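Local coordinates for predicted protein (Acinetobacter sp. RUH2624, PDB 4MEA) that catalyses the hydrolysis of epoxides as a secreted Cif-type virulence factor with an alpha/beta hydrolase fold, at residues A[131-135]-A[304-308]; A[152-158]-A[265-271]; A[160-164]-A[283-288]; A[277-281]-A[295-299]. One frame throughout, in Å; residues are numbered along the deposited sequence.

Interaction 1: residues A[131-135]-A[304-308]; sequences VSHDL and GHWMV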
loop_
_atom_site.group_PDB
_atom_site.type_symbol
_atom_site.label_atom_id
_atom_site.label_comp_id
_atom_site.label_asym_id
_atom_site.label_seq_id
_atom_site.Cartn_x
_atom_site.Cartn_y
_atom_site.Cartn_z
ATOM N N VAL A 131 28.620 0.200 4.807
ATOM C CA VAL A 131 27.581 1.100 5.295
ATOM C C VAL A 131 26.421 1.048 4.306
ATOM O O VAL A 131 26.609 1.277 3.106
ATOM C CB VAL A 131 28.118 2.555 5.452
ATOM C CG1 VAL A 131 27.010 3.514 5.891
ATOM C CG2 VAL A 131 29.283 2.596 6.445
ATOM N N SER A 132 25.229 0.729 4.806
ATOM C CA SER A 132 24.075 0.480 3.942
ATOM C C SER A 132 22.842 1.265 4.407
ATOM O O SER A 132 22.694 1.525 5.599
ATOM C CB SER A 132 23.788 -1.026 3.934
ATOM O OG SER A 132 22.569 -1.324 3.295
ATOM N N HIS A 133 21.966 1.642 3.469
ATOM C CA HIS A 133 20.745 2.391 3.792
ATOM C C HIS A 133 19.551 1.908 2.966
ATOM O O HIS A 133 19.701 1.604 1.785
ATOM C CB HIS A 133 20.960 3.896 3.558
ATOM C CG HIS A 133 19.767 4.748 3.889
ATOM N ND1 HIS A 133 19.044 5.422 2.927
ATOM C CD2 HIS A 133 19.194 5.064 5.076
ATOM C CE1 HIS A 133 18.071 6.104 3.505
ATOM N NE2 HIS A 133 18.137 5.902 4.808
ATOM N N ASP A 134 18.369 1.852 3.586
ATOM C CA ASP A 134 17.141 1.518 2.857
ATOM C C ASP A 134 17.316 0.182 2.117
ATOM O O ASP A 134 17.755 -0.797 2.723
ATOM C CB ASP A 134 16.770 2.655 1.897
ATOM C CG ASP A 134 15.332 2.575 1.408
ATOM O OD1 ASP A 134 14.469 3.275 1.983
ATOM O OD2 ASP A 134 15.056 1.830 0.440
ATOM N N LEU A 135 16.982 0.139 0.827
ATOM C CA LEU A 135 17.085 -1.103 0.051
ATOM C C LEU A 135 18.499 -1.698 0.064
ATOM O O LEU A 135 18.681 -2.880 -0.215
ATOM C CB LEU A 135 16.625 -0.901 -1.393
ATOM C CG LEU A 135 15.136 -0.993 -1.729
ATOM C CD1 LEU A 135 14.954 -0.880 -3.254
ATOM C CD2 LEU A 135 14.510 -2.277 -1.200
ATOM N N GLY A 304 14.487 12.278 9.869
ATOM C CA GLY A 304 13.645 11.348 9.138
ATOM C C GLY A 304 14.471 10.294 8.419
ATOM O O GLY A 304 15.632 10.074 8.744
ATOM N N HIS A 305 13.866 9.660 7.422
ATOM C CA HIS A 305 14.470 8.549 6.688
ATOM C C HIS A 305 15.713 8.917 5.862
ATOM O O HIS A 305 16.645 8.122 5.733
ATOM C CB HIS A 305 13.404 7.934 5.778
ATOM C CG HIS A 305 13.855 6.704 5.060
ATOM N ND1 HIS A 305 14.193 5.540 5.718
ATOM C CD2 HIS A 305 14.010 6.452 3.737
ATOM C CE1 HIS A 305 14.545 4.625 4.832
ATOM N NE2 HIS A 305 14.446 5.154 3.623
ATOM N N TRP A 306 15.724 10.117 5.294
ATOM C CA TRP A 306 16.801 10.518 4.392
ATOM C C TRP A 306 17.927 11.119 5.229
ATOM O O TRP A 306 18.138 12.334 5.243
ATOM C CB TRP A 306 16.262 11.501 3.344
ATOM C CG TRP A 306 14.919 11.060 2.823
ATOM C CD1 TRP A 306 13.708 11.626 3.089
ATOM C CD2 TRP A 306 14.659 9.930 1.979
ATOM N NE1 TRP A 306 12.708 10.929 2.452
ATOM C CE2 TRP A 306 13.264 9.883 1.764
ATOM C CE3 TRP A 306 15.470 8.952 1.385
ATOM C CZ2 TRP A 306 12.661 8.902 0.975
ATOM C CZ3 TRP A 306 14.866 7.969 0.595
ATOM C CH2 TRP A 306 13.473 7.952 0.404
ATOM N N MET A 307 18.655 10.240 5.914
ATOM C CA MET A 307 19.423 10.630 7.090
ATOM C C MET A 307 20.606 11.547 6.811
ATOM O O MET A 307 20.907 12.419 7.619
ATOM C CB MET A 307 19.874 9.392 7.861
ATOM C CG MET A 307 18.713 8.522 8.354
ATOM S SD MET A 307 19.314 7.044 9.193
ATOM C CE MET A 307 20.150 7.754 10.608
ATOM N N VAL A 308 21.274 11.348 5.678
ATOM C CA VAL A 308 22.387 12.212 5.302
ATOM C C VAL A 308 21.914 13.591 4.794
ATOM O O VAL A 308 22.513 14.620 5.128
ATOM C CB VAL A 308 23.318 11.520 4.276
ATOM C CG1 VAL A 308 24.442 12.458 3.847
ATOM C CG2 VAL A 308 23.883 10.234 4.884
#
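Asp134 and His305 meet because each turns its first side-chain torsion to put CG opposite the backbone N (chi1 -175° in His305), which carries the imidazole over to the carboxylate. His305 NE2 donates to Asp134 OD1, which lies at the edge of the ring and near its plane, while the carboxylate itself is turned steeply, its plane 68° from that of the ring. The measured 2.5 Å between NE2 and OD1 is very short and its exact value deserves caution. The other oxygen, OD2, is gripped by the amide of the next residue, with Leu135 N at 2.6 Å from Asp134 OD2, and also by Phe67 N. His133 approaches from the strand side. Its CE1 sits over one face of the His305 ring, 3.7 Å from His305 NE2, and its NE2 gives a hydrogen bond to His305 O, 2.8 Å away, so that one histidine both lies against the rim of one face of the other's ring and holds its backbone carbonyl. Met307 CG also comes within 4.4 Å of His133 NE2. Trp306 shields His305 with a ring face and ties its own NE1 to Ile208 O. Asp134, with a positive phi of 55°, stands in the sharp turn between strand 128-133 and helix 136-146, the nucleophile elbow of alpha/beta hydrolases. With His305 ND1 bonded in turn to Asp158, the chemistry is consistent with an epoxide hydrolase triad, in which the amides of Leu135 and Phe67 would form the oxyanion hole.

Interaction 2: residues A[152-158]-A[265-271]; sequences KKAVFMD and IPSMALT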
loop_
_atom_site.group_PDB
_atom_site.type_symbol
_atom_site.label_atom_id
_atom_site.label_comp_id
_atom_site.label_asym_id
_atom_site.label_seq_id
_atom_site.Cartn_x
_atom_site.Cartn_y
_atom_site.Cartn_z
ATOM N N LYS A 152 34.952 -5.807 8.154
ATOM C CA LYS A 152 35.413 -5.692 9.534
ATOM C C LYS A 152 34.312 -5.197 10.466
ATOM O O LYS A 152 34.191 -5.658 11.604
ATOM C CB LYS A 152 36.615 -4.747 9.605
ATOM C CG LYS A 152 37.290 -4.699 10.963
ATOM C CD LYS A 152 38.550 -3.854 10.908
ATOM C CE LYS A 152 39.313 -3.912 12.218
ATOM N NZ LYS A 152 40.613 -3.196 12.119
ATOM N N LYS A 153 33.532 -4.234 9.976
ATOM C CA LYS A 153 32.397 -3.671 10.701
ATOM C C LYS A 153 31.315 -3.295 9.694
ATOM O O LYS A 153 31.622 -2.932 8.552
ATOM C CB LYS A 153 32.802 -2.417 11.471
ATOM C CG LYS A 153 33.918 -2.621 12.476
ATOM C CD LYS A 153 34.276 -1.316 13.165
ATOM C CE LYS A 153 35.351 -1.535 14.221
ATOM N NZ LYS A 153 35.635 -0.290 14.979
ATOM N N ALA A 154 30.059 -3.355 10.125
ATOM C CA ALA A 154 28.926 -3.104 9.233
ATOM C C ALA A 154 27.876 -2.215 9.886
ATOM O O ALA A 154 27.563 -2.378 11.065
ATOM C CB ALA A 154 28.292 -4.417 8.796
ATOM N N VAL A 155 27.330 -1.288 9.101
ATOM C CA VAL A 155 26.274 -0.397 9.565
ATOM C C VAL A 155 25.079 -0.533 8.628
ATOM O O VAL A 155 25.238 -0.451 7.410
ATOM C CB VAL A 155 26.730 1.078 9.532
ATOM C CG1 VAL A 155 25.623 1.988 10.074
ATOM C CG2 VAL A 155 28.030 1.258 10.299
ATOM N N PHE A 156 23.895 -0.747 9.202
ATOM C CA PHE A 156 22.642 -0.729 8.449
ATOM C C PHE A 156 21.832 0.478 8.912
ATOM O O PHE A 156 21.781 0.777 10.112
ATOM C CB PHE A 156 21.854 -2.026 8.681
ATOM C CG PHE A 156 22.585 -3.269 8.231
ATOM C CD1 PHE A 156 22.428 -3.754 6.940
ATOM C CD2 PHE A 156 23.431 -3.946 9.100
ATOM C CE1 PHE A 156 23.096 -4.901 6.524
ATOM C CE2 PHE A 156 24.109 -5.084 8.687
ATOM C CZ PHE A 156 23.936 -5.561 7.397
ATOM N N MET A 157 21.210 1.183 7.971
ATOM C CA MET A 157 20.588 2.467 8.294
ATOM C C MET A 157 19.075 2.521 8.051
ATOM O O MET A 157 18.589 2.241 6.955
ATOM C CB MET A 157 21.315 3.622 7.599
ATOM C CG MET A 157 22.742 3.833 8.110
ATOM S SD MET A 157 23.725 5.051 7.214
ATOM C CE MET A 157 22.804 6.565 7.535
ATOM N N ASP A 158 18.360 2.878 9.115
ATOM C CA ASP A 158 16.901 3.092 9.142
ATOM C C ASP A 158 16.009 1.908 8.759
ATOM O O ASP A 158 15.231 1.446 9.589
ATOM C CB ASP A 158 16.476 4.369 8.382
ATOM C CG ASP A 158 15.262 5.045 9.023
ATOM O OD1 ASP A 158 15.224 5.132 10.268
ATOM O OD2 ASP A 158 14.329 5.456 8.303
ATOM N N ILE A 265 30.827 -9.821 13.806
ATOM C CA ILE A 265 31.634 -8.609 13.741
ATOM C C ILE A 265 30.819 -7.488 14.370
ATOM O O ILE A 265 29.597 -7.603 14.489
ATOM C CB ILE A 265 31.964 -8.209 12.282
ATOM C CG1 ILE A 265 30.685 -7.890 11.507
ATOM C CG2 ILE A 265 32.774 -9.302 11.574
ATOM C CD1 ILE A 265 30.946 -7.222 10.146
ATOM N N PRO A 266 31.488 -6.400 14.783
ATOM C CA PRO A 266 30.747 -5.266 15.334
ATOM C C PRO A 266 29.757 -4.737 14.297
ATOM O O PRO A 266 30.090 -4.636 13.114
ATOM C CB PRO A 266 31.844 -4.231 15.605
ATOM C CG PRO A 266 33.108 -5.049 15.752
ATOM C CD PRO A 266 32.946 -6.166 14.777
ATOM N N SER A 267 28.549 -4.415 14.738
ATOM C CA SER A 267 27.535 -3.896 13.836
ATOM C C SER A 267 26.796 -2.734 14.486
ATOM O O SER A 267 26.795 -2.589 15.710
ATOM C CB SER A 267 26.555 -4.995 13.443
ATOM O OG SER A 267 25.847 -5.476 14.571
ATOM N N MET A 268 26.184 -1.899 13.658
ATOM C CA MET A 268 25.392 -0.784 14.149
ATOM C C MET A 268 24.070 -0.689 13.402
ATOM O O MET A 268 24.030 -0.868 12.179
ATOM C CB MET A 268 26.157 0.539 14.005
ATOM C CG MET A 268 25.334 1.770 14.406
ATOM S SD MET A 268 26.324 3.246 14.718
ATOM C CE MET A 268 26.996 3.585 13.092
ATOM N N ALA A 269 22.997 -0.430 14.152
ATOM C CA ALA A 269 21.744 0.057 13.594
ATOM C C ALA A 269 21.717 1.559 13.818
ATOM O O ALA A 269 21.805 2.030 14.951
ATOM C CB ALA A 269 20.549 -0.605 14.263
ATOM N N LEU A 270 21.633 2.312 12.728
ATOM C CA LEU A 270 21.631 3.767 12.798
ATOM C C LEU A 270 20.376 4.255 12.086
ATOM O O LEU A 270 20.208 4.041 10.887
ATOM C CB LEU A 270 22.909 4.322 12.152
ATOM C CG LEU A 270 23.050 5.814 11.876
ATOM C CD1 LEU A 270 22.971 6.640 13.165
ATOM C CD2 LEU A 270 24.376 6.079 11.145
ATOM N N THR A 271 19.479 4.882 12.835
ATOM C CA THR A 271 18.160 5.185 12.307
ATOM C C THR A 271 17.740 6.611 12.637
ATOM O O THR A 271 18.402 7.309 13.410
ATOM C CB THR A 271 17.106 4.239 12.895
ATOM O OG1 THR A 271 16.821 4.636 14.240
ATOM C CG2 THR A 271 17.597 2.798 12.882
#
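Ala154, Phe156 and Asp158 exchange backbone hydrogen bonds with Pro266, Met268 and Leu270, five in all, which join the two segments as parallel neighbours in the central sheet. The run starts with a long bond, 3.3 Å from Ala154 N to Pro266 O, and ends with a shorter one, 2.8 Å from Asp158 N to Leu270 O. Side chains then alternate between the faces. On one, Val155 and Met268 lie side by side, with Val155 CG1 3.7 Å from Met268 CE, a methyl folded back by the bend at the last torsion of the methionine (chi3 66°). Further along, Met157 CE touches Leu270 CD2 at 4.0 Å in the same manner. Helix 307-323 covers this face through Leu319, Phe322 and Met307. The opposite face carries Ala154 and Phe156, backed by Tyr141 and Val144 of helix 136-146. Past the last strand bond, Asp158 OD1 packs 3.4 Å from Thr271 CB and is held by Gly272 N, while OD2 takes bonds from Val276 N and from ND1 of His305. The carboxyl ends of these two inner parallel strands thus present a carboxylate pinned by backbone amides, at the usual location of an alpha/beta hydrolase active site and consistent with the acid member of the triad.

Interaction 3: residues A[160-164]-A[283-288]; sequences PIPDR and EMRARF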
loop_
_atom_site.group_PDB
_atom_site.type_symbol
_atom_site.label_atom_id
_atom_site.label_comp_id
_atom_site.label_asym_id
_atom_site.label_seq_id
_atom_site.Cartn_x
_atom_site.Cartn_y
_atom_site.Cartn_z
ATOM N N PRO A 160 14.382 -1.801 7.747
ATOM C CA PRO A 160 14.571 -3.160 8.251
ATOM C C PRO A 160 15.364 -3.992 7.248
ATOM O O PRO A 160 15.306 -3.736 6.044
ATOM C CB PRO A 160 13.138 -3.693 8.365
ATOM C CG PRO A 160 12.348 -2.876 7.394
ATOM C CD PRO A 160 12.966 -1.510 7.443
ATOM N N ILE A 161 16.123 -4.952 7.762
ATOM C CA ILE A 161 16.707 -6.003 6.948
ATOM C C ILE A 161 15.583 -7.015 6.748
ATOM O O ILE A 161 14.881 -7.353 7.699
ATOM C CB ILE A 161 17.890 -6.675 7.691
ATOM C CG1 ILE A 161 19.004 -5.655 7.951
ATOM C CG2 ILE A 161 18.418 -7.879 6.913
ATOM C CD1 ILE A 161 19.967 -6.040 9.078
ATOM N N PRO A 162 15.380 -7.479 5.509
ATOM C CA PRO A 162 14.331 -8.475 5.276
ATOM C C PRO A 162 14.404 -9.665 6.236
ATOM O O PRO A 162 15.440 -10.309 6.368
ATOM C CB PRO A 162 14.611 -8.933 3.842
ATOM C CG PRO A 162 15.144 -7.691 3.186
ATOM C CD PRO A 162 16.012 -7.038 4.251
ATOM N N ASP A 163 13.298 -9.931 6.917
ATOM C CA ASP A 163 13.166 -11.130 7.730
ATOM C C ASP A 163 11.677 -11.421 7.866
ATOM O O ASP A 163 10.867 -10.802 7.172
ATOM C CB ASP A 163 13.904 -11.018 9.088
ATOM C CG ASP A 163 13.128 -10.222 10.145
ATOM O OD1 ASP A 163 12.217 -9.456 9.794
ATOM O OD2 ASP A 163 13.451 -10.359 11.345
ATOM N N ARG A 164 11.321 -12.369 8.730
ATOM C CA ARG A 164 9.943 -12.845 8.830
ATOM C C ARG A 164 8.994 -11.705 9.192
ATOM O O ARG A 164 7.803 -11.746 8.866
ATOM C CB ARG A 164 9.843 -13.955 9.884
ATOM C CG ARG A 164 10.138 -13.448 11.281
ATOM C CD ARG A 164 10.412 -14.551 12.289
ATOM N NE ARG A 164 10.659 -13.973 13.610
ATOM C CZ ARG A 164 11.106 -14.654 14.658
ATOM N NH1 ARG A 164 11.363 -15.951 14.542
ATOM N NH2 ARG A 164 11.304 -14.032 15.819
ATOM N N GLU A 283 15.164 -5.127 15.716
ATOM C CA GLU A 283 15.337 -6.297 14.869
ATOM C C GLU A 283 16.745 -6.860 14.976
ATOM O O GLU A 283 16.918 -8.051 15.231
ATOM C CB GLU A 283 15.030 -5.975 13.399
ATOM C CG GLU A 283 15.221 -7.189 12.467
ATOM C CD GLU A 283 15.185 -6.821 10.988
ATOM O OE1 GLU A 283 15.424 -5.645 10.656
ATOM O OE2 GLU A 283 14.931 -7.714 10.152
ATOM N N MET A 284 17.750 -6.007 14.769
ATOM C CA MET A 284 19.142 -6.461 14.832
ATOM C C MET A 284 19.510 -7.005 16.218
ATOM O O MET A 284 20.110 -8.061 16.326
ATOM C CB MET A 284 20.116 -5.357 14.401
ATOM C CG MET A 284 20.094 -5.060 12.905
ATOM S SD MET A 284 21.305 -3.803 12.463
ATOM C CE MET A 284 22.843 -4.695 12.735
ATOM N N ARG A 285 19.140 -6.286 17.273
ATOM C CA ARG A 285 19.408 -6.760 18.624
ATOM C C ARG A 285 18.806 -8.149 18.855
ATOM O O ARG A 285 19.487 -9.044 19.351
ATOM C CB ARG A 285 18.895 -5.765 19.675
ATOM C CG ARG A 285 19.187 -6.183 21.112
ATOM C CD ARG A 285 19.128 -4.997 22.052
ATOM N NE ARG A 285 17.895 -4.234 21.889
ATOM C CZ ARG A 285 17.839 -2.973 21.467
ATOM N NH1 ARG A 285 18.957 -2.316 21.169
ATOM N NH2 ARG A 285 16.665 -2.365 21.353
ATOM N N ALA A 286 17.541 -8.332 18.475
ATOM C CA ALA A 286 16.819 -9.580 18.755
ATOM C C ALA A 286 17.278 -10.766 17.914
ATOM O O ALA A 286 17.220 -11.905 18.367
ATOM C CB ALA A 286 15.311 -9.384 18.588
ATOM N N ARG A 287 17.724 -10.510 16.687
ATOM C CA ARG A 287 17.867 -11.598 15.724
ATOM C C ARG A 287 19.171 -11.690 14.932
ATOM O O ARG A 287 19.497 -12.765 14.429
ATOM C CB ARG A 287 16.694 -11.572 14.745
ATOM C CG ARG A 287 15.354 -11.534 15.447
ATOM C CD ARG A 287 14.283 -12.104 14.570
ATOM N NE ARG A 287 14.552 -13.497 14.226
ATOM C CZ ARG A 287 14.280 -14.020 13.039
ATOM N NH1 ARG A 287 13.758 -13.251 12.091
ATOM N NH2 ARG A 287 14.544 -15.297 12.790
ATOM N N PHE A 288 19.905 -10.585 14.809
ATOM C CA PHE A 288 21.033 -10.544 13.869
ATOM C C PHE A 288 22.419 -10.526 14.511
ATOM O O PHE A 288 23.421 -10.743 13.828
ATOM C CB PHE A 288 20.900 -9.345 12.911
ATOM C CG PHE A 288 19.901 -9.557 11.804
ATOM C CD1 PHE A 288 20.321 -9.919 10.534
ATOM C CD2 PHE A 288 18.545 -9.399 12.036
ATOM C CE1 PHE A 288 19.408 -10.115 9.517
ATOM C CE2 PHE A 288 17.628 -9.596 11.021
ATOM C CZ PHE A 288 18.060 -9.956 9.760
#
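Pro160 and Glu283 bring the two backbones nearest, their CA atoms 7.4 Å apart, where an irregular loop passes helix 279-288 near a wider pi-type turn at 284-288. Glu283 reaches across with an extended chain and grips the loop: Ile161 N donates to the syn lone pair of Glu283 OE1, 3.1 Å away. The second oxygen, OE2, comes within 2.5 Å of Ile161 O and 3.2 Å of Asp163 OD1, with the two carboxylate planes steeply inclined. Such crowding of oxygens would be expected to raise the pKa of one of these groups, probably leaving a proton on it. Asp163 relieves part of its charge in a salt bridge, Arg287 NH1 lying 3.0 Å from Asp163 OD2; OD2 lies in the plane of the Arg287 guanidinium, whereas NH1 meets it from above the carboxylate plane. On one face of that guanidinium the Arg164 group lies flat, the planes only 4° apart and the centres 3.6 Å from each other. Glu254, which binds Arg287 NH1 and the backbone N of Arg164, probably offsets the pairing of like charges. The apolar part of the contact centres on Ile161. Its CD1 stands over the face of Phe288 in a CH-pi contact, 4.2 Å from the ring centroid, and its CG2 meets Phe288 CZ at 3.5 Å. Around this join, helix 246-258 supplies Asn253, bonded to Pro162 O, and Leu257 against Phe288; Tyr141 of helix 136-146 meets the Phe288 ring edge-to-face; and Met284 rests on Tyr295 of strand 295-300.

Interaction 4: residues A[277-281]-A[295-299]; sequences NDVLV and YTAII
The start of helix 279-288 lies over strand 295-300, with the CA atoms of Val281 and Ala297 5.9 Å apart and those of Asn277 and Ile299 6.7 Å apart. The two elements are successive members of a beta-alpha-beta crossover that opens with strand 267-272, a unit repeated in doubly wound alpha/beta sheets. Alternation along the strand sends the CB atoms of Tyr295, Ala297 and Ile299 to the helix side, and Val281 takes up the middle of the contact. Its first torsion (chi1 171°) splits the two methyls over neighbouring partners: Val281 CG1 touches Ala297 CB at 3.6 Å, and Val281 CG2 meets Ile299 CG1 at 3.8 Å. Ile299 continues the packing toward the turn before the helix, where its CG2 lies 3.6 Å from Asn277 OD1 and its CD1 4.0 Å from Asp278 CB. The turn itself is tied back to the preceding strand by Asn277 O, which accepts a bond from Thr271 OG1. At the other end the contact becomes polar. Tyr295 reaches from the strand to the helix, its ring in contact with Met284 and Arg285 of the same helix, and its hydroxyl donates to a backbone carbonyl: Tyr295 OH sits 2.7 Å from Val281 O, in the carbonyl plane and on a lone pair, at a C=O...O angle of 113°.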
loop_
_atom_site.group_PDB
_atom_site.type_symbol
_atom_site.label_atom_id
_atom_site.label_comp_id
_atom_site.label_asym_id
_atom_site.label_seq_id
_atom_site.Cartn_x
_atom_site.Cartn_y
_atom_site.Cartn_z
ATOM N N ASN A 277 12.614 4.653 12.525
ATOM C CA ASN A 277 12.746 4.779 13.977
ATOM C C ASN A 277 13.346 3.515 14.619
ATOM O O ASN A 277 14.500 3.163 14.358
ATOM C CB ASN A 277 11.383 5.168 14.600
ATOM C CG ASN A 277 11.495 5.583 16.058
ATOM O OD1 ASN A 277 12.593 5.761 16.584
ATOM N ND2 ASN A 277 10.353 5.742 16.716
ATOM N N ASP A 278 12.564 2.811 15.432
ATOM C CA ASP A 278 13.129 1.732 16.246
ATOM C C ASP A 278 13.007 0.301 15.696
ATOM O O ASP A 278 13.447 -0.651 16.350
ATOM C CB ASP A 278 12.543 1.790 17.664
ATOM C CG ASP A 278 11.043 1.598 17.686
ATOM O OD1 ASP A 278 10.425 1.543 16.600
ATOM O OD2 ASP A 278 10.479 1.514 18.800
ATOM N N VAL A 279 12.414 0.137 14.515
ATOM C CA VAL A 279 12.218 -1.199 13.953
ATOM C C VAL A 279 13.545 -1.948 13.739
ATOM O O VAL A 279 13.710 -3.072 14.197
ATOM C CB VAL A 279 11.428 -1.160 12.626
ATOM C CG1 VAL A 279 11.352 -2.565 11.998
ATOM C CG2 VAL A 279 10.032 -0.579 12.852
ATOM N N LEU A 280 14.487 -1.318 13.047
ATOM C CA LEU A 280 15.782 -1.941 12.789
ATOM C C LEU A 280 16.571 -2.141 14.082
ATOM O O LEU A 280 17.265 -3.142 14.245
ATOM C CB LEU A 280 16.600 -1.081 11.817
ATOM C CG LEU A 280 18.006 -1.586 11.469
ATOM C CD1 LEU A 280 17.927 -2.889 10.689
ATOM C CD2 LEU A 280 18.809 -0.537 10.679
ATOM N N VAL A 281 16.473 -1.182 14.997
ATOM C CA VAL A 281 17.205 -1.262 16.262
ATOM C C VAL A 281 16.819 -2.530 17.025
ATOM O O VAL A 281 17.686 -3.292 17.469
ATOM C CB VAL A 281 16.958 -0.011 17.128
ATOM C CG1 VAL A 281 17.537 -0.193 18.518
ATOM C CG2 VAL A 281 17.544 1.220 16.447
ATOM N N TYR A 295 27.303 -4.754 19.401
ATOM C CA TYR A 295 26.201 -4.083 18.707
ATOM C C TYR A 295 25.922 -2.673 19.234
ATOM O O TYR A 295 25.707 -2.472 20.434
ATOM C CB TYR A 295 24.939 -4.943 18.821
ATOM C CG TYR A 295 23.681 -4.316 18.256
ATOM C CD1 TYR A 295 23.571 -4.032 16.900
ATOM C CD2 TYR A 295 22.594 -4.028 19.074
ATOM C CE1 TYR A 295 22.423 -3.468 16.376
ATOM C CE2 TYR A 295 21.430 -3.472 18.553
ATOM C CZ TYR A 295 21.355 -3.192 17.199
ATOM O OH TYR A 295 20.214 -2.633 16.659
ATOM N N THR A 296 25.921 -1.704 18.322
ATOM C CA THR A 296 25.597 -0.318 18.648
ATOM C C THR A 296 24.279 0.080 17.990
ATOM O O THR A 296 24.046 -0.202 16.815
ATOM C CB THR A 296 26.697 0.646 18.164
ATOM O OG1 THR A 296 27.914 0.380 18.866
ATOM C CG2 THR A 296 26.293 2.092 18.403
ATOM N N ALA A 297 23.419 0.741 18.752
ATOM C CA ALA A 297 22.148 1.235 18.237
ATOM C C ALA A 297 22.053 2.729 18.491
ATOM O O ALA A 297 22.131 3.175 19.634
ATOM C CB ALA A 297 20.994 0.525 18.917
ATOM N N ILE A 298 21.882 3.502 17.426
ATOM C CA ILE A 298 21.737 4.943 17.560
ATOM C C ILE A 298 20.521 5.416 16.789
ATOM O O ILE A 298 20.392 5.162 15.592
ATOM C CB ILE A 298 22.997 5.690 17.069
ATOM C CG1 ILE A 298 24.192 5.337 17.961
ATOM C CG2 ILE A 298 22.751 7.208 17.036
ATOM C CD1 ILE A 298 25.515 5.921 17.496
ATOM N N ILE A 299 19.609 6.083 17.486
ATOM C CA ILE A 299 18.473 6.687 16.819
ATOM C C ILE A 299 18.660 8.204 16.852
ATOM O O ILE A 299 18.706 8.804 17.920
ATOM C CB ILE A 299 17.158 6.295 17.502
ATOM C CG1 ILE A 299 17.015 4.766 17.559
ATOM C CG2 ILE A 299 15.968 6.937 16.791
ATOM C CD1 ILE A 299 15.671 4.297 18.121
#

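In the fold
Followed from the N terminus, the chain first enters interaction 1, which closes the long loop from 131-135 to 304-308, inside which the other three lie. Within it, interaction 2 joins strand 151-157 to strand 267-272, and interaction 3 begins just after the first of these and ends on helix 279-288, crossing interaction 2 along the chain. Interaction 4 follows interaction 2 in series, crosses interaction 3 and shares its helix. Interaction 2 touches each of the others. Together they tie the central sheet, out to its edge strand 295-300, to the helices packed on it and to the putative active site.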